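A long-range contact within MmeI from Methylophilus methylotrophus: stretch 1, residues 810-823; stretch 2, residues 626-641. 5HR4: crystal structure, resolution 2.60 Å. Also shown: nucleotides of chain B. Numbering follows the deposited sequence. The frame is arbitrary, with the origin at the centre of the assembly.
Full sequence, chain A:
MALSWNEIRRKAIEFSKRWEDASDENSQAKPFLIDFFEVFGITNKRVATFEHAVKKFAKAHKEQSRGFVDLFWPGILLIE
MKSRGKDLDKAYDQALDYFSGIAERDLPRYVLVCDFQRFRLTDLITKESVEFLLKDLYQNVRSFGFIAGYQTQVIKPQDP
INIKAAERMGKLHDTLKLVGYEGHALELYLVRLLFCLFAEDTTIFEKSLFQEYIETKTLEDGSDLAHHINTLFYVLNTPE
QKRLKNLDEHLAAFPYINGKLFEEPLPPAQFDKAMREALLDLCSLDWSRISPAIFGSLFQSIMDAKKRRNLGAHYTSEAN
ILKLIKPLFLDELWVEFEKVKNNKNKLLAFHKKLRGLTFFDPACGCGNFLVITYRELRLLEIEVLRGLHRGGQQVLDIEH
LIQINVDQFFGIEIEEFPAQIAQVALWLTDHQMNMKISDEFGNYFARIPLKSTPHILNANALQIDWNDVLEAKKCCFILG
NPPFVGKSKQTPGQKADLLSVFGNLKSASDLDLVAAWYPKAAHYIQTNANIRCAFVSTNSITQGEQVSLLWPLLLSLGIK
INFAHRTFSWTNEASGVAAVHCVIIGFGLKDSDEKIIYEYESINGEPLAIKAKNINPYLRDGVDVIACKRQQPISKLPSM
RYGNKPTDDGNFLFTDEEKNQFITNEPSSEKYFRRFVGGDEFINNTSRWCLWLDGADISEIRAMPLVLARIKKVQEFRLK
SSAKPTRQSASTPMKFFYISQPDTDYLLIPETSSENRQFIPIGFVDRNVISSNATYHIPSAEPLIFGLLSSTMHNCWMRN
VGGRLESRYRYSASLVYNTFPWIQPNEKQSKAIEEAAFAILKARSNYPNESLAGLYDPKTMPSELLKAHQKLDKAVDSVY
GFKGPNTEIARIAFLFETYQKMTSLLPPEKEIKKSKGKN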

# COMPACT_ATOMS: atom_id res chain seq x y z
N ARG A 810 -17.77 2.04 -0.62
CA ARG A 810 -18.15 1.20 0.52
C ARG A 810 -19.08 2.02 1.39
O ARG A 810 -18.67 3.04 1.96
CB ARG A 810 -16.94 0.72 1.34
CG ARG A 810 -17.40 -0.16 2.49
CD ARG A 810 -16.28 -0.60 3.42
NE ARG A 810 -15.29 -1.38 2.71
CZ ARG A 810 -14.01 -1.05 2.66
NH1 ARG A 810 -13.60 0.03 3.33
NH2 ARG A 810 -13.13 -1.80 1.99
N TYR A 811 -20.32 1.59 1.49
CA TYR A 811 -21.26 2.34 2.30
C TYR A 811 -21.12 1.92 3.75
O TYR A 811 -20.65 0.83 4.05
CB TYR A 811 -22.69 2.11 1.81
CG TYR A 811 -23.64 3.19 2.26
CD1 TYR A 811 -24.24 3.14 3.51
CD2 TYR A 811 -23.94 4.29 1.44
CE1 TYR A 811 -25.11 4.13 3.93
CE2 TYR A 811 -24.80 5.30 1.87
CZ TYR A 811 -25.38 5.21 3.11
OH TYR A 811 -26.23 6.19 3.57
N SER A 812 -21.52 2.81 4.65
CA SER A 812 -21.67 2.36 6.03
C SER A 812 -22.56 3.35 6.77
O SER A 812 -22.35 4.56 6.67
CB SER A 812 -20.33 2.23 6.73
OG SER A 812 -19.88 3.51 7.10
N ALA A 813 -23.51 2.81 7.53
CA ALA A 813 -24.49 3.64 8.22
C ALA A 813 -23.83 4.67 9.13
O ALA A 813 -24.24 5.84 9.14
CB ALA A 813 -25.45 2.76 9.01
N SER A 814 -22.80 4.27 9.88
CA SER A 814 -22.25 5.18 10.87
C SER A 814 -21.36 6.27 10.27
O SER A 814 -21.15 7.30 10.92
CB SER A 814 -21.46 4.40 11.93
OG SER A 814 -20.27 3.88 11.38
N LEU A 815 -20.83 6.09 9.06
CA LEU A 815 -19.94 7.08 8.47
C LEU A 815 -20.64 8.00 7.48
O LEU A 815 -20.32 9.19 7.42
CB LEU A 815 -18.77 6.39 7.76
CG LEU A 815 -17.56 5.99 8.61
CD1 LEU A 815 -16.69 5.06 7.80
CD2 LEU A 815 -16.77 7.21 9.05
N VAL A 816 -21.57 7.48 6.70
CA VAL A 816 -22.25 8.24 5.66
C VAL A 816 -23.58 8.75 6.18
O VAL A 816 -23.72 9.93 6.53
CB VAL A 816 -22.47 7.37 4.42
CG1 VAL A 816 -23.02 8.22 3.27
CG2 VAL A 816 -21.18 6.66 4.04
N TYR A 817 -24.57 7.85 6.21
CA TYR A 817 -25.94 8.19 6.58
C TYR A 817 -26.01 8.98 7.89
O TYR A 817 -26.73 9.98 7.98
CB TYR A 817 -26.74 6.88 6.69
CG TYR A 817 -28.23 7.02 6.90
CD1 TYR A 817 -29.07 7.39 5.86
CD2 TYR A 817 -28.81 6.72 8.13
CE1 TYR A 817 -30.44 7.50 6.03
CE2 TYR A 817 -30.20 6.83 8.32
CZ TYR A 817 -31.00 7.22 7.26
OH TYR A 817 -32.38 7.33 7.41
N ASN A 818 -25.29 8.54 8.92
CA ASN A 818 -25.46 9.16 10.23
C ASN A 818 -24.83 10.54 10.32
O ASN A 818 -25.18 11.32 11.22
CB ASN A 818 -24.86 8.28 11.33
CG ASN A 818 -25.69 7.06 11.61
OD1 ASN A 818 -26.85 6.99 11.23
ND2 ASN A 818 -25.09 6.08 12.28
N THR A 819 -23.91 10.87 9.43
CA THR A 819 -23.30 12.19 9.41
C THR A 819 -23.83 13.04 8.28
O THR A 819 -23.31 14.14 8.04
CB THR A 819 -21.78 12.06 9.31
OG1 THR A 819 -21.45 11.39 8.09
CG2 THR A 819 -21.27 11.25 10.47
N PHE A 820 -24.87 12.57 7.59
CA PHE A 820 -25.41 13.21 6.40
C PHE A 820 -26.26 14.42 6.77
O PHE A 820 -27.33 14.25 7.37
CB PHE A 820 -26.22 12.21 5.58
CG PHE A 820 -26.81 12.79 4.33
CD1 PHE A 820 -26.00 13.42 3.40
CD2 PHE A 820 -28.17 12.71 4.09
CE1 PHE A 820 -26.54 13.96 2.25
CE2 PHE A 820 -28.71 13.25 2.94
CZ PHE A 820 -27.90 13.88 2.03
N PRO A 821 -25.84 15.64 6.43
CA PRO A 821 -26.61 16.82 6.83
C PRO A 821 -27.81 16.97 5.90
O PRO A 821 -27.68 16.81 4.68
CB PRO A 821 -25.61 17.96 6.66
CG PRO A 821 -24.81 17.53 5.47
CD PRO A 821 -24.74 16.00 5.52
N TRP A 822 -28.98 17.24 6.47
CA TRP A 822 -30.23 17.23 5.71
C TRP A 822 -31.25 18.10 6.42
O TRP A 822 -31.61 17.81 7.56
CB TRP A 822 -30.76 15.80 5.55
CG TRP A 822 -32.23 15.70 5.13
CD1 TRP A 822 -33.26 15.15 5.86
CD2 TRP A 822 -32.81 16.17 3.91
NE1 TRP A 822 -34.44 15.24 5.15
CE2 TRP A 822 -34.19 15.86 3.95
CE3 TRP A 822 -32.31 16.81 2.77
CZ2 TRP A 822 -35.06 16.18 2.91
CZ3 TRP A 822 -33.17 17.12 1.74
CH2 TRP A 822 -34.54 16.81 1.82
N ILE A 823 -31.72 19.15 5.74
CA ILE A 823 -32.75 20.00 6.30
C ILE A 823 -34.12 19.37 6.06
O ILE A 823 -34.38 18.83 4.99
CB ILE A 823 -32.69 21.40 5.68
P DC B 5 -14.04 1.73 6.36
OP1 DC B 5 -13.20 2.95 6.55
OP2 DC B 5 -15.02 1.61 5.27
O5' DC B 5 -13.05 0.51 6.14
C5' DC B 5 -12.06 0.23 7.08
C4' DC B 5 -11.66 -1.21 6.94
O4' DC B 5 -12.78 -2.05 7.21
C3' DC B 5 -11.27 -1.62 5.54
O3' DC B 5 -9.94 -1.27 5.31
C2' DC B 5 -11.48 -3.14 5.55
C1' DC B 5 -12.49 -3.33 6.69
N1 DC B 5 -13.75 -3.95 6.30
C2 DC B 5 -14.07 -5.21 6.79
O2 DC B 5 -13.26 -5.78 7.52
N3 DC B 5 -15.25 -5.78 6.45
C4 DC B 5 -16.09 -5.11 5.65
N4 DC B 5 -17.25 -5.70 5.32
C5 DC B 5 -15.77 -3.81 5.14
C6 DC B 5 -14.61 -3.27 5.50
P DC B 4 -19.24 0.60 11.83
OP1 DC B 4 -19.20 1.24 13.17
OP2 DC B 4 -20.27 0.99 10.84
O5' DC B 4 -17.83 0.84 11.18
C5' DC B 4 -17.72 1.08 9.78
C4' DC B 4 -16.36 0.63 9.35
O4' DC B 4 -16.20 -0.77 9.69
C3' DC B 4 -16.02 0.78 7.87
O3' DC B 4 -14.74 1.41 7.77
C2' DC B 4 -16.03 -0.67 7.35
C1' DC B 4 -15.75 -1.51 8.59
N1 DC B 4 -16.46 -2.85 8.63
C2 DC B 4 -15.88 -3.91 9.34
O2 DC B 4 -14.79 -3.73 9.89
N3 DC B 4 -16.54 -5.10 9.40
C4 DC B 4 -17.71 -5.24 8.80
N4 DC B 4 -18.30 -6.44 8.87
C5 DC B 4 -18.33 -4.18 8.07
C6 DC B 4 -17.68 -3.00 8.02
P DG B 6 -9.31 -1.39 3.84
OP1 DG B 6 -8.06 -0.59 3.85
OP2 DG B 6 -10.40 -1.06 2.87
O5' DG B 6 -8.89 -2.94 3.75
C5' DG B 6 -8.02 -3.47 4.76
C4' DG B 6 -7.71 -4.93 4.51
O4' DG B 6 -8.93 -5.72 4.61
C3' DG B 6 -7.12 -5.25 3.16
O3' DG B 6 -6.31 -6.39 3.29
C2' DG B 6 -8.36 -5.56 2.31
C1' DG B 6 -9.31 -6.20 3.34
N9 DG B 6 -10.72 -5.89 3.13
C8 DG B 6 -11.24 -4.74 2.59
N7 DG B 6 -12.54 -4.73 2.51
C5 DG B 6 -12.92 -5.96 3.03
C6 DG B 6 -14.20 -6.51 3.21
O6 DG B 6 -15.30 -6.01 2.93
N1 DG B 6 -14.14 -7.78 3.77
C2 DG B 6 -12.98 -8.44 4.12
N2 DG B 6 -13.12 -9.66 4.66
N3 DG B 6 -11.77 -7.92 3.97
C4 DG B 6 -11.81 -6.68 3.42
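Stretch 2 (626-641) IACKRQQPISKLPSMR

Segments need not be regular helices or strands on both sides to pack closely; each can supply backbone groups that the other satisfies, and the contact between residues 626-641 and 810-823 of MmeI illustrates the principle. Stretch 2 forms neither helix nor strand; most of its residues have extended backbone angles, interrupted at Gln631 and Ile634, where psi falls to -18° and -25°. It does not keep one direction relative to its partner. From Arg630 to Ser635 the two chains run in the same direction, the nearest CA atoms pairing Arg630 with Ser814, Pro633 with Asn818 and Ser635 with Trp822; stretch 2 then returns, so that Met640 lies nearest Ala813.

The approach begins with Ala627, whose CB points toward stretch 1 and lies 4.5 Å from Thr819 OG1. At Cys628 the CA-to-CB bond points away, but the carbonyl faces Thr819, with Cys628 O 3.0 Å from Thr819 CG2. Lys629 CG packs 3.3 Å from Ser814 OG, a hydroxyl that donates a hydrogen bond to OP2 of DC4 at 2.9 Å. The end of the lysine leads away from stretch 1, and its CE comes within 3.1 Å of OP1 of the same nucleotide.

Arg630 bonds to stretch 1 through its backbone at two points: its N donates to Ser814 O at 3.1 Å, while its O accepts from Asn818 ND2 at 2.8 Å. Gln631 and Gln632 direct their CB atoms away, yet their backbone stays against Asn818, with Gln632 O 3.8 Å from Asn818 CB; at Pro633 the CA lies 3.4 Å from Asn818 O in a CA-H...O contact. The same carbonyl accepts a hydrogen bond from Ile634 N at 3.0 Å, and thus meets two successive residues. Ile634 starts sideways, but its end comes nearer, bringing CD1 to 3.5 Å from Thr819 O. Ser635 then uses one hydroxyl twice: OG donates to Phe820 O at 2.9 Å and accepts a weak bond from Trp822 N, also at 2.9 Å, with an angle of only 115°.

On the return, Leu637 contacts two aromatic side chains. Its CD2 is 3.7 Å from Trp822 CD1, and its CB is 3.9 Å from Tyr817 CZ. Pro638 O accepts a very short hydrogen bond, 2.5 Å, from Tyr817 OH near the plane of the ring. Met640 covers the ring face opposite Leu637 CD1, its CE 3.5 Å from Tyr817 CD1, while its SD lies 3.8 Å from both Ala813 CB and Tyr811 CE1. Hydrogen bonds thus join the stretches along the advancing part, and the returning arm flanks the Tyr817 ring on both faces and meets its hydroxyl at the edge.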

# COMPACT_ATOMS: atom_id res chain seq x y z
N ILE A 626 -13.32 17.08 9.84
CA ILE A 626 -13.39 15.65 9.59
C ILE A 626 -14.76 15.15 10.03
O ILE A 626 -15.25 15.52 11.11
CB ILE A 626 -12.28 14.88 10.33
CG1 ILE A 626 -10.91 15.32 9.81
CG2 ILE A 626 -12.47 13.39 10.16
CD1 ILE A 626 -9.73 14.60 10.46
N ALA A 627 -15.38 14.30 9.21
CA ALA A 627 -16.65 13.67 9.54
C ALA A 627 -16.41 12.45 10.43
O ALA A 627 -15.65 11.55 10.07
CB ALA A 627 -17.39 13.29 8.27
N CYS A 628 -17.05 12.42 11.60
CA CYS A 628 -16.83 11.37 12.60
C CYS A 628 -17.96 10.35 12.59
O CYS A 628 -19.13 10.72 12.46
CB CYS A 628 -16.73 11.96 14.02
SG CYS A 628 -15.48 13.24 14.27
N LYS A 629 -17.59 9.08 12.73
CA LYS A 629 -18.52 8.01 13.09
C LYS A 629 -19.55 8.48 14.11
O LYS A 629 -19.21 9.17 15.08
CB LYS A 629 -17.72 6.84 13.69
CG LYS A 629 -17.82 5.48 13.01
CD LYS A 629 -16.85 4.56 13.73
CE LYS A 629 -16.78 3.17 13.15
NZ LYS A 629 -15.46 2.53 13.51
N ARG A 630 -20.81 8.10 13.89
CA ARG A 630 -21.88 8.37 14.83
C ARG A 630 -22.77 7.14 14.91
O ARG A 630 -22.92 6.40 13.94
CB ARG A 630 -22.77 9.55 14.43
CG ARG A 630 -22.04 10.80 14.15
CD ARG A 630 -23.01 11.96 14.00
NE ARG A 630 -23.35 12.53 15.30
CZ ARG A 630 -24.56 12.49 15.84
NH1 ARG A 630 -25.55 11.92 15.18
NH2 ARG A 630 -24.77 13.03 17.03
N GLN A 631 -23.38 6.94 16.08
CA GLN A 631 -24.27 5.80 16.25
C GLN A 631 -25.71 6.12 15.86
O GLN A 631 -26.49 5.20 15.59
CB GLN A 631 -24.21 5.28 17.69
N GLN A 632 -26.07 7.40 15.79
CA GLN A 632 -27.40 7.83 15.40
C GLN A 632 -27.25 9.07 14.52
O GLN A 632 -26.23 9.75 14.57
CB GLN A 632 -28.26 8.11 16.64
N PRO A 633 -28.25 9.36 13.68
CA PRO A 633 -28.08 10.44 12.69
C PRO A 633 -28.14 11.84 13.31
O PRO A 633 -28.91 12.08 14.25
CB PRO A 633 -29.25 10.22 11.72
CG PRO A 633 -29.70 8.83 11.95
CD PRO A 633 -29.47 8.57 13.40
N ILE A 634 -27.34 12.77 12.76
CA ILE A 634 -27.44 14.18 13.14
C ILE A 634 -28.68 14.82 12.55
O ILE A 634 -29.16 15.84 13.07
CB ILE A 634 -26.22 15.02 12.72
CG1 ILE A 634 -25.83 14.72 11.27
CG2 ILE A 634 -25.06 14.90 13.70
CD1 ILE A 634 -24.89 15.76 10.68
N SER A 635 -29.18 14.29 11.44
CA SER A 635 -30.39 14.81 10.85
C SER A 635 -31.60 14.04 11.36
O SER A 635 -31.50 13.02 12.04
CB SER A 635 -30.34 14.76 9.33
OG SER A 635 -29.40 15.68 8.82
N LYS A 636 -32.78 14.56 11.02
CA LYS A 636 -34.04 13.92 11.36
C LYS A 636 -34.30 12.88 10.29
O LYS A 636 -34.86 13.18 9.23
CB LYS A 636 -35.15 14.96 11.45
N LEU A 637 -33.87 11.64 10.55
CA LEU A 637 -33.97 10.53 9.61
C LEU A 637 -34.26 9.24 10.36
O LEU A 637 -33.84 9.09 11.52
CB LEU A 637 -32.68 10.37 8.80
CG LEU A 637 -32.23 11.51 7.92
CD1 LEU A 637 -30.78 11.30 7.58
CD2 LEU A 637 -33.08 11.52 6.69
N PRO A 638 -34.92 8.28 9.72
CA PRO A 638 -35.13 6.97 10.35
C PRO A 638 -33.82 6.21 10.46
O PRO A 638 -33.00 6.25 9.55
CB PRO A 638 -36.10 6.26 9.39
CG PRO A 638 -36.51 7.32 8.37
CD PRO A 638 -35.39 8.29 8.32
N SER A 639 -33.65 5.49 11.58
CA SER A 639 -32.43 4.72 11.80
C SER A 639 -32.21 3.70 10.68
O SER A 639 -33.15 3.20 10.07
CB SER A 639 -32.49 3.99 13.14
OG SER A 639 -32.77 4.90 14.18
N MET A 640 -30.94 3.41 10.42
CA MET A 640 -30.52 2.42 9.44
C MET A 640 -29.90 1.22 10.14
O MET A 640 -29.31 1.34 11.22
CB MET A 640 -29.52 3.03 8.44
CG MET A 640 -28.99 2.06 7.39
SD MET A 640 -27.97 2.89 6.17
CE MET A 640 -29.20 3.92 5.38
N ARG A 641 -30.01 0.05 9.50
CA ARG A 641 -29.63 -1.20 10.11
C ARG A 641 -28.71 -2.00 9.20
O ARG A 641 -28.74 -1.85 7.97
CB ARG A 641 -30.88 -2.02 10.46
CG ARG A 641 -31.84 -1.27 11.35
CD ARG A 641 -31.52 -1.54 12.80
NE ARG A 641 -31.83 -2.94 13.08
CZ ARG A 641 -31.53 -3.58 14.20
NH1 ARG A 641 -30.89 -2.96 15.18
NH2 ARG A 641 -31.87 -4.85 14.32